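Local structure of protein CT_858 (3DOR) at residues R97-D102 with N541-K546; K289-G294 with L558-I563. The protein probably acts as a serine endopeptidase, the secreted Chlamydia trachomatis protease CPAF, present here as its mature, dimeric form. All coordinates share one frame; numbering follows the deposited sequence.

Interaction 1. Residues R97-D102 with N541-K546; sequences RFYFVD and NDIRYK
CA atoms of Y99 and R544, and of V101 and K546, are each 6.7 Å apart, so strand 98-102 runs beside the end of the helix that includes 541-543 and the residues that follow, up to K546. No backbone-to-backbone bond joins them. The one hydrogen bond across runs from K546 NZ to V101 O (3.0 Å), with a C=O...N angle of 160°. A bend at chi3 (75°) wraps the lysine chain round V101 O, which K546 CD also approaches to 3.1 Å. D102 OD1 lies 4.1 Å from K546 NZ, too far for a salt bridge. V101 and D102 are paired with the single residue T89 of strand 83-92, a classic beta bulge in the antiparallel PDZ sheet. V101 CG1 presses on I543 CG2 at 3.4 Å, tighter than normal van der Waals contact, and Y99 CB touches the same methyl. The R544 guanidinium is turned 84° to the Y99 ring. R544 NH1 donates to N541 OD1, a bent bond (2.9 Å) that lies nearly in the guanidinium plane and probably limits that group's rotation. R97 is salt-bridged to D95; its tip points toward R544, but the exact placing of that tip and of Y99 OH is doubtful. The chemistry thus implies a small apolar centre with a polar bond at one end and arginines near one another at the other, joining the PDZ domain to the C-terminal part of the chain.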
# COMPACT_ATOMS: atom_id res chain seq x y z
N ARG B 97 8.65 8.19 41.55
CA ARG B 97 10.08 8.26 41.29
C ARG B 97 10.47 7.43 40.07
O ARG B 97 9.83 6.42 39.76
CB ARG B 97 10.86 7.81 42.52
CG ARG B 97 10.74 8.78 43.70
CD ARG B 97 11.49 8.27 44.92
NE ARG B 97 10.85 7.11 45.53
CZ ARG B 97 11.37 6.41 46.53
NH1 ARG B 97 12.55 6.76 47.04
NH2 ARG B 97 10.72 5.36 47.04
N PHE B 98 11.51 7.87 39.37
CA PHE B 98 11.98 7.17 38.19
C PHE B 98 13.19 6.31 38.51
O PHE B 98 14.17 6.81 39.06
CB PHE B 98 12.33 8.17 37.08
CG PHE B 98 11.15 8.96 36.60
CD1 PHE B 98 10.72 10.09 37.29
CD2 PHE B 98 10.45 8.56 35.47
CE1 PHE B 98 9.61 10.81 36.86
CE2 PHE B 98 9.33 9.27 35.03
CZ PHE B 98 8.91 10.40 35.73
N TYR B 99 13.12 5.03 38.16
CA TYR B 99 14.22 4.10 38.43
C TYR B 99 14.75 3.41 37.18
O TYR B 99 13.99 3.09 36.27
CB TYR B 99 13.78 3.01 39.41
CG TYR B 99 13.37 3.51 40.76
CD1 TYR B 99 12.05 3.87 41.03
CD2 TYR B 99 14.31 3.65 41.78
CE1 TYR B 99 11.67 4.36 42.28
CE2 TYR B 99 13.95 4.13 43.04
CZ TYR B 99 12.63 4.48 43.28
OH TYR B 99 12.28 4.98 44.51
N PHE B 100 16.06 3.19 37.16
CA PHE B 100 16.69 2.50 36.04
C PHE B 100 16.36 1.01 36.24
O PHE B 100 16.61 0.46 37.31
CB PHE B 100 18.21 2.70 36.06
CG PHE B 100 18.65 4.08 35.64
CD1 PHE B 100 18.72 5.12 36.56
CD2 PHE B 100 18.98 4.34 34.31
CE1 PHE B 100 19.10 6.40 36.17
CE2 PHE B 100 19.36 5.62 33.91
CZ PHE B 100 19.42 6.65 34.84
N VAL B 101 15.77 0.38 35.23
CA VAL B 101 15.44 -1.04 35.32
C VAL B 101 16.27 -1.85 34.34
O VAL B 101 16.20 -3.08 34.33
CB VAL B 101 13.95 -1.33 35.05
CG1 VAL B 101 13.10 -0.79 36.19
CG2 VAL B 101 13.53 -0.71 33.71
N ASP B 102 17.05 -1.17 33.52
CA ASP B 102 17.91 -1.87 32.58
C ASP B 102 19.06 -1.02 32.07
O ASP B 102 18.91 0.18 31.82
CB ASP B 102 17.08 -2.41 31.41
CG ASP B 102 17.71 -3.64 30.78
OD1 ASP B 102 18.67 -4.19 31.37
OD2 ASP B 102 17.24 -4.06 29.70
N ASN B 541 9.40 -0.81 45.38
CA ASN B 541 9.96 -2.10 45.77
C ASN B 541 9.83 -3.13 44.65
O ASN B 541 10.68 -4.01 44.50
CB ASN B 541 9.28 -2.63 47.04
CG ASN B 541 9.73 -1.88 48.29
OD1 ASN B 541 10.85 -1.38 48.35
ND2 ASN B 541 8.85 -1.80 49.29
N ASP B 542 8.76 -3.03 43.87
CA ASP B 542 8.56 -3.95 42.75
C ASP B 542 9.65 -3.69 41.72
O ASP B 542 10.28 -4.62 41.22
CB ASP B 542 7.22 -3.71 42.06
CG ASP B 542 6.07 -4.33 42.80
OD1 ASP B 542 6.23 -5.47 43.30
OD2 ASP B 542 5.00 -3.69 42.86
N ILE B 543 9.84 -2.41 41.44
CA ILE B 543 10.79 -1.94 40.44
C ILE B 543 12.26 -1.91 40.83
O ILE B 543 13.11 -2.34 40.05
CB ILE B 543 10.37 -0.52 39.97
CG1 ILE B 543 8.98 -0.59 39.35
CG2 ILE B 543 11.38 0.02 38.97
CD1 ILE B 543 8.37 0.77 39.06
N ARG B 544 12.56 -1.41 42.02
CA ARG B 544 13.95 -1.29 42.44
C ARG B 544 14.88 -2.40 41.96
O ARG B 544 15.90 -2.11 41.33
CB ARG B 544 14.06 -1.15 43.96
CG ARG B 544 15.49 -0.82 44.40
CD ARG B 544 15.58 -0.28 45.83
NE ARG B 544 14.86 0.98 46.02
CZ ARG B 544 13.65 1.08 46.56
NH1 ARG B 544 13.00 -0.01 46.97
NH2 ARG B 544 13.08 2.27 46.70
N TYR B 545 14.56 -3.66 42.22
CA TYR B 545 15.43 -4.74 41.77
C TYR B 545 14.76 -5.72 40.81
O TYR B 545 15.15 -6.88 40.70
CB TYR B 545 16.03 -5.46 42.99
CG TYR B 545 16.89 -4.55 43.86
CD1 TYR B 545 16.93 -4.70 45.24
CD2 TYR B 545 17.65 -3.52 43.29
CE1 TYR B 545 17.70 -3.84 46.04
CE2 TYR B 545 18.41 -2.65 44.07
CZ TYR B 545 18.43 -2.82 45.45
OH TYR B 545 19.17 -1.95 46.22
N LYS B 546 13.73 -5.24 40.12
CA LYS B 546 13.01 -6.03 39.13
C LYS B 546 12.39 -7.33 39.62
O LYS B 546 12.23 -8.27 38.84
CB LYS B 546 13.94 -6.34 37.96
CG LYS B 546 14.34 -5.09 37.21
CD LYS B 546 15.72 -5.22 36.59
CE LYS B 546 15.72 -6.09 35.37
NZ LYS B 546 17.01 -5.94 34.65

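Interaction 2. Residues K289-G294 with L558-I563; sequences KSHKVG and LVCQLI. With SO4 (sulfate ion), chain O.
I563 lays its CG2 methyl over one face of the H291 imidazole, a CH-pi contact with the carbon 4.0 Å from the ring centroid and 28° off the normal. The side chains run alongside in opposing directions, and I563 CD1 lies 3.6 Å from H291 CB. The ring's ND1 is hydrogen-bonded to E332, a polar anchor that helps to set the orientation in which its face receives the methyl. C560 SG comes in obliquely, 4.2 Å from H291 CD2. One turn before I563, V559 meets V293 tip to tip, with V559 CG1 4.0 Å from V293 CG2; chi1 of 171° sets that V559 branch anti to the backbone N. V293 CG2 also reaches I563 CD1 at 4.1 Å, linking the two patches. Helix 549-564 here lies across the mixed sheet of the S41 peptidase domain, a family of the ClpP/crotonase clan: the axis of its 558-563 part passes 10.3 Å from that of strand 290-294, at 100°. H291 and V293, two residues apart, point to the helix from the same side of the strand, while V559 and I563 also cover A333 on the adjoining parallel strand. Beyond the packed zone, before the strand begins, K289 extends its chain to donate from NZ to O4 of a sulfate ion at 2.7 Å, a ligand that probably came from the crystallisation liquor.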
# COMPACT_ATOMS: atom_id res chain seq x y z
N LYS B 289 -2.62 -23.86 51.10
CA LYS B 289 -3.31 -24.71 50.12
C LYS B 289 -2.78 -24.38 48.72
O LYS B 289 -2.84 -23.23 48.30
CB LYS B 289 -4.80 -24.44 50.18
CG LYS B 289 -5.67 -25.35 49.32
CD LYS B 289 -7.12 -24.93 49.48
CE LYS B 289 -8.08 -26.00 49.00
NZ LYS B 289 -9.49 -25.53 49.11
N SER B 290 -2.28 -25.38 47.99
CA SER B 290 -1.74 -25.12 46.65
C SER B 290 -2.71 -25.38 45.51
O SER B 290 -3.49 -26.33 45.55
CB SER B 290 -0.47 -25.93 46.40
OG SER B 290 0.55 -25.52 47.30
N HIS B 291 -2.61 -24.54 44.49
CA HIS B 291 -3.45 -24.60 43.30
C HIS B 291 -2.56 -24.54 42.06
O HIS B 291 -1.54 -23.85 42.06
CB HIS B 291 -4.38 -23.39 43.25
CG HIS B 291 -5.34 -23.31 44.40
ND1 HIS B 291 -6.44 -24.13 44.50
CD2 HIS B 291 -5.37 -22.50 45.48
CE1 HIS B 291 -7.11 -23.82 45.60
NE2 HIS B 291 -6.48 -22.84 46.21
N LYS B 292 -2.94 -25.25 41.01
CA LYS B 292 -2.16 -25.21 39.77
C LYS B 292 -2.72 -24.06 38.96
O LYS B 292 -3.92 -23.97 38.73
CB LYS B 292 -2.27 -26.53 39.00
CG LYS B 292 -1.82 -27.74 39.80
CD LYS B 292 -1.31 -28.86 38.91
CE LYS B 292 -2.38 -29.40 38.00
NZ LYS B 292 -1.85 -30.44 37.06
N VAL B 293 -1.85 -23.16 38.54
CA VAL B 293 -2.30 -22.00 37.78
C VAL B 293 -1.50 -21.78 36.50
O VAL B 293 -0.28 -21.88 36.50
CB VAL B 293 -2.23 -20.72 38.65
CG1 VAL B 293 -2.66 -19.50 37.83
CG2 VAL B 293 -3.13 -20.89 39.88
N GLY B 294 -2.21 -21.49 35.42
CA GLY B 294 -1.52 -21.24 34.17
C GLY B 294 -1.14 -19.78 34.04
O GLY B 294 -1.78 -18.90 34.62
N LEU B 558 -5.23 -12.57 44.68
CA LEU B 558 -6.43 -12.34 43.88
C LEU B 558 -6.84 -13.61 43.12
O LEU B 558 -8.02 -13.94 43.06
CB LEU B 558 -6.20 -11.18 42.91
CG LEU B 558 -6.03 -9.81 43.61
CD1 LEU B 558 -5.64 -8.74 42.60
CD2 LEU B 558 -7.33 -9.44 44.33
N VAL B 559 -5.87 -14.31 42.52
CA VAL B 559 -6.17 -15.54 41.79
C VAL B 559 -6.74 -16.60 42.74
O VAL B 559 -7.70 -17.30 42.39
CB VAL B 559 -4.91 -16.11 41.07
CG1 VAL B 559 -5.20 -17.50 40.48
CG2 VAL B 559 -4.51 -15.16 39.95
N CYS B 560 -6.17 -16.72 43.94
CA CYS B 560 -6.68 -17.69 44.90
C CYS B 560 -8.15 -17.38 45.22
O CYS B 560 -8.97 -18.28 45.35
CB CYS B 560 -5.84 -17.69 46.18
SG CYS B 560 -4.22 -18.47 45.97
N GLN B 561 -8.48 -16.09 45.34
CA GLN B 561 -9.86 -15.71 45.62
C GLN B 561 -10.74 -16.12 44.45
O GLN B 561 -11.86 -16.58 44.65
CB GLN B 561 -10.00 -14.20 45.84
CG GLN B 561 -9.44 -13.71 47.16
CD GLN B 561 -9.61 -12.20 47.32
OE1 GLN B 561 -10.72 -11.70 47.43
NE2 GLN B 561 -8.49 -11.48 47.32
N LEU B 562 -10.25 -15.94 43.22
CA LEU B 562 -11.04 -16.34 42.06
C LEU B 562 -11.31 -17.84 42.11
O LEU B 562 -12.43 -18.29 41.85
CB LEU B 562 -10.31 -16.02 40.75
CG LEU B 562 -10.23 -14.57 40.26
CD1 LEU B 562 -9.40 -14.52 38.99
CD2 LEU B 562 -11.64 -14.03 40.01
N ILE B 563 -10.28 -18.62 42.45
CA ILE B 563 -10.45 -20.07 42.53
C ILE B 563 -11.44 -20.39 43.63
O ILE B 563 -12.33 -21.22 43.44
CB ILE B 563 -9.10 -20.79 42.78
CG1 ILE B 563 -8.17 -20.57 41.59
CG2 ILE B 563 -9.33 -22.28 42.99
CD1 ILE B 563 -6.82 -21.23 41.71
S SO4 O . -11.64 -27.97 47.72
O1 SO4 O . -10.94 -28.68 48.86
O2 SO4 O . -10.81 -28.12 46.48
O3 SO4 O . -13.01 -28.56 47.47
O4 SO4 O . -11.80 -26.53 48.14

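Interactions 1 and 2 use successive helices of the C-terminal region, 540-544 and 549-564, yet their centres lie 27 Å apart and their nearest atoms about 12 Å. Their strands belong to different sheets: 97-102 to the antiparallel PDZ sheet, 289-294 to the mixed sheet of the peptidase domain. Interaction 2 is a buried contact between the peptidase sheet and a C-terminal helix, made by apolar groups and an imidazole without a hydrogen bond across it. Interaction 1, partly buried, ties the PDZ sheet to the C-terminal region, adding a lysine-carbonyl bond and neighbouring arginines to its apolar middle. The C-terminal region therefore packs on the peptidase sheet and also meets the PDZ domain.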